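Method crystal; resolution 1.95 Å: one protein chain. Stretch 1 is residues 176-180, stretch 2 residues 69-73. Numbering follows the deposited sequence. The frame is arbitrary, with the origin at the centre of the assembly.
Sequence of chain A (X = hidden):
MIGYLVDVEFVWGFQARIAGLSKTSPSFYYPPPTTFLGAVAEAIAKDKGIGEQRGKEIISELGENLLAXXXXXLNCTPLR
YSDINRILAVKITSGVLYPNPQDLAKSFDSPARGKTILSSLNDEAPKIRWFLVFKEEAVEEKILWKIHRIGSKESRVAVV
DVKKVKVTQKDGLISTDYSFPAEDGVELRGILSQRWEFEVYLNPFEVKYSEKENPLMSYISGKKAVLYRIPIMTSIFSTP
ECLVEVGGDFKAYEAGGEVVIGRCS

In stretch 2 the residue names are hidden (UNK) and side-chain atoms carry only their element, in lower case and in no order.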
# COMPACT_ATOMS: atom_id res chain seq x y z
N THR A 176 12.53 -22.50 -15.40
CA THR A 176 12.54 -21.06 -15.16
C THR A 176 11.71 -20.74 -13.94
O THR A 176 10.74 -21.43 -13.64
CB THR A 176 12.03 -20.23 -16.39
OG1 THR A 176 12.18 -18.82 -16.13
CG2 THR A 176 10.56 -20.51 -16.70
N ASP A 177 12.12 -19.72 -13.20
CA ASP A 177 11.31 -19.19 -12.12
C ASP A 177 10.93 -17.73 -12.40
O ASP A 177 10.47 -17.03 -11.51
CB ASP A 177 11.99 -19.38 -10.74
CG ASP A 177 13.37 -18.78 -10.67
OD1 ASP A 177 13.73 -17.97 -11.52
OD2 ASP A 177 14.10 -19.11 -9.72
N TYR A 178 11.12 -17.31 -13.65
CA TYR A 178 10.63 -16.00 -14.11
C TYR A 178 9.36 -16.10 -14.93
O TYR A 178 9.14 -17.11 -15.62
CB TYR A 178 11.67 -15.33 -15.00
CG TYR A 178 12.86 -14.79 -14.26
CD1 TYR A 178 13.98 -15.59 -14.05
CD2 TYR A 178 12.88 -13.49 -13.80
CE1 TYR A 178 15.10 -15.10 -13.39
CE2 TYR A 178 13.98 -12.98 -13.13
CZ TYR A 178 15.09 -13.80 -12.94
OH TYR A 178 16.19 -13.32 -12.28
N SER A 179 8.56 -15.04 -14.90
CA SER A 179 7.40 -14.94 -15.78
C SER A 179 7.85 -15.13 -17.23
O SER A 179 9.01 -14.90 -17.57
CB SER A 179 6.71 -13.58 -15.60
OG SER A 179 7.54 -12.52 -16.08
N PHE A 180 6.93 -15.55 -18.09
CA PHE A 180 7.25 -15.71 -19.49
C PHE A 180 6.03 -15.56 -20.38
O PHE A 180 4.91 -15.85 -19.96
CB PHE A 180 7.90 -17.07 -19.73
CG PHE A 180 7.06 -18.23 -19.25
CD1 PHE A 180 7.18 -18.70 -17.94
CD2 PHE A 180 6.18 -18.88 -20.12
CE1 PHE A 180 6.44 -19.77 -17.50
CE2 PHE A 180 5.42 -19.96 -19.68
CZ PHE A 180 5.55 -20.40 -18.37
N UNK A 69 11.74 -9.94 -21.37
CA UNK A 69 11.52 -9.29 -20.09
C UNK A 69 10.67 -10.19 -19.23
O UNK A 69 9.55 -10.53 -19.59
c UNK A 69 10.16 -5.83 -18.87
c UNK A 69 9.59 -7.99 -21.06
c UNK A 69 10.86 -7.90 -20.23
c UNK A 69 10.57 -7.32 -18.84
N UNK A 70 11.24 -10.61 -18.10
CA UNK A 70 10.56 -11.47 -17.14
C UNK A 70 10.84 -10.96 -15.74
O UNK A 70 11.74 -10.15 -15.54
N UNK A 71 10.08 -11.44 -14.76
CA UNK A 71 10.23 -10.97 -13.40
C UNK A 71 9.71 -12.02 -12.45
O UNK A 71 8.97 -12.92 -12.84
c UNK A 71 7.04 -9.40 -17.19
c UNK A 71 5.67 -9.61 -17.01
c UNK A 71 6.02 -9.90 -14.70
n UNK A 71 5.77 -10.12 -13.36
c UNK A 71 7.92 -9.44 -16.12
c UNK A 71 7.99 -9.78 -13.54
c UNK A 71 6.96 -10.05 -12.67
c UNK A 71 7.40 -9.69 -14.84
c UNK A 71 5.14 -9.86 -15.77
c UNK A 71 9.45 -9.65 -13.20
N UNK A 72 10.13 -11.90 -11.19
CA UNK A 72 9.67 -12.78 -10.13
C UNK A 72 9.77 -12.07 -8.78
O UNK A 72 10.64 -11.22 -8.59
c UNK A 72 11.92 -13.89 -9.72
n UNK A 72 15.07 -16.13 -9.75
c UNK A 72 14.20 -14.90 -9.58
c UNK A 72 12.73 -15.16 -9.90
c UNK A 72 10.47 -14.08 -10.10
N UNK A 73 8.88 -12.44 -7.87
CA UNK A 73 8.89 -11.89 -6.52
C UNK A 73 10.05 -12.56 -5.80
O UNK A 73 10.33 -13.71 -6.06
c UNK A 73 7.57 -12.19 -5.81

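Position 69 carries four side-chain atoms, all carbon, forked at the first, with one arm two carbons long. They point away from stretch 1 at the CA-to-CB bond and touch nothing there. A beta-branched chain of this length is isoleucine; its closest approach is Ile69 CG1 to Ser179 OG, 6.6 Å. Ile69 is buried nonetheless, and a branched aliphatic residue suits both an extended strand and a nonpolar interior.

Position 70 has no side-chain atoms at all. A CB placed here would point toward stretch 1 and lie 2.8 Å from Ser179 O, a clash, and 3.4 Å from Tyr178 CB, which is tight. The residue is glycine. Without a CB, the backbones can approach closely: Gly70 CA lies 4.9 Å from Ser179 CA and 3.4 Å from Ser179 OG.

Position 71 shows one carbon followed by fused five- and six-membered rings holding eight carbons and one nitrogen. Ser179 OG sits over one face, 3.1 Å from a carbon shared by the two rings. Only tryptophan has this bicyclic shape, and the shared carbon is Trp71 CD2. Although its CA-to-CB bond points away, chi1 of 57° (p) leaves the rings beside Ser179. Ser179 CB lies 4.0 Å from the centroid of the six-membered ring, 14° off its normal, a CH-pi contact. The broad, flat indole thus gives the small serine a surface to pack against.

Position 72 has four carbons in a row ending in nitrogen. The chain crosses one face of the Tyr178 ring, and its nitrogen lies 2.9 Å from Asp177 OD1. This is lysine. Lys72 leaves the strand toward stretch 1, and after chi1 in p its remaining torsions are all t. This extended chain sets Lys72 CD 4.0 Å from the Tyr178 ring centroid in a CH-pi contact and carries NZ to Asp177.

Position 73 has a single side-chain carbon, which points away and touches nothing on stretch 1. It is alanine: Ala73 CB stays 8.0 Å from Asp177 O, its nearest atom there. This small residue is buried but takes no part in the contact.

The contact joins one backbone hydrogen bond, Ser179 N to Trp71 O at 3.0 Å and 173°, and a second from a strand amide to a serine hydroxyl, Trp71 N to Ser179 OG at 3.1 Å, to a salt bridge. There, Lys72 NZ meets Asp177 OD1 at 2.9 Å and makes a weak hydrogen bond to Asp177 OD2 at 3.1 Å. Between them, the Tyr178 ring packs its face against Lys72 and its edge near Trp71 N.

Stretch 2 (69-73) IGWKA
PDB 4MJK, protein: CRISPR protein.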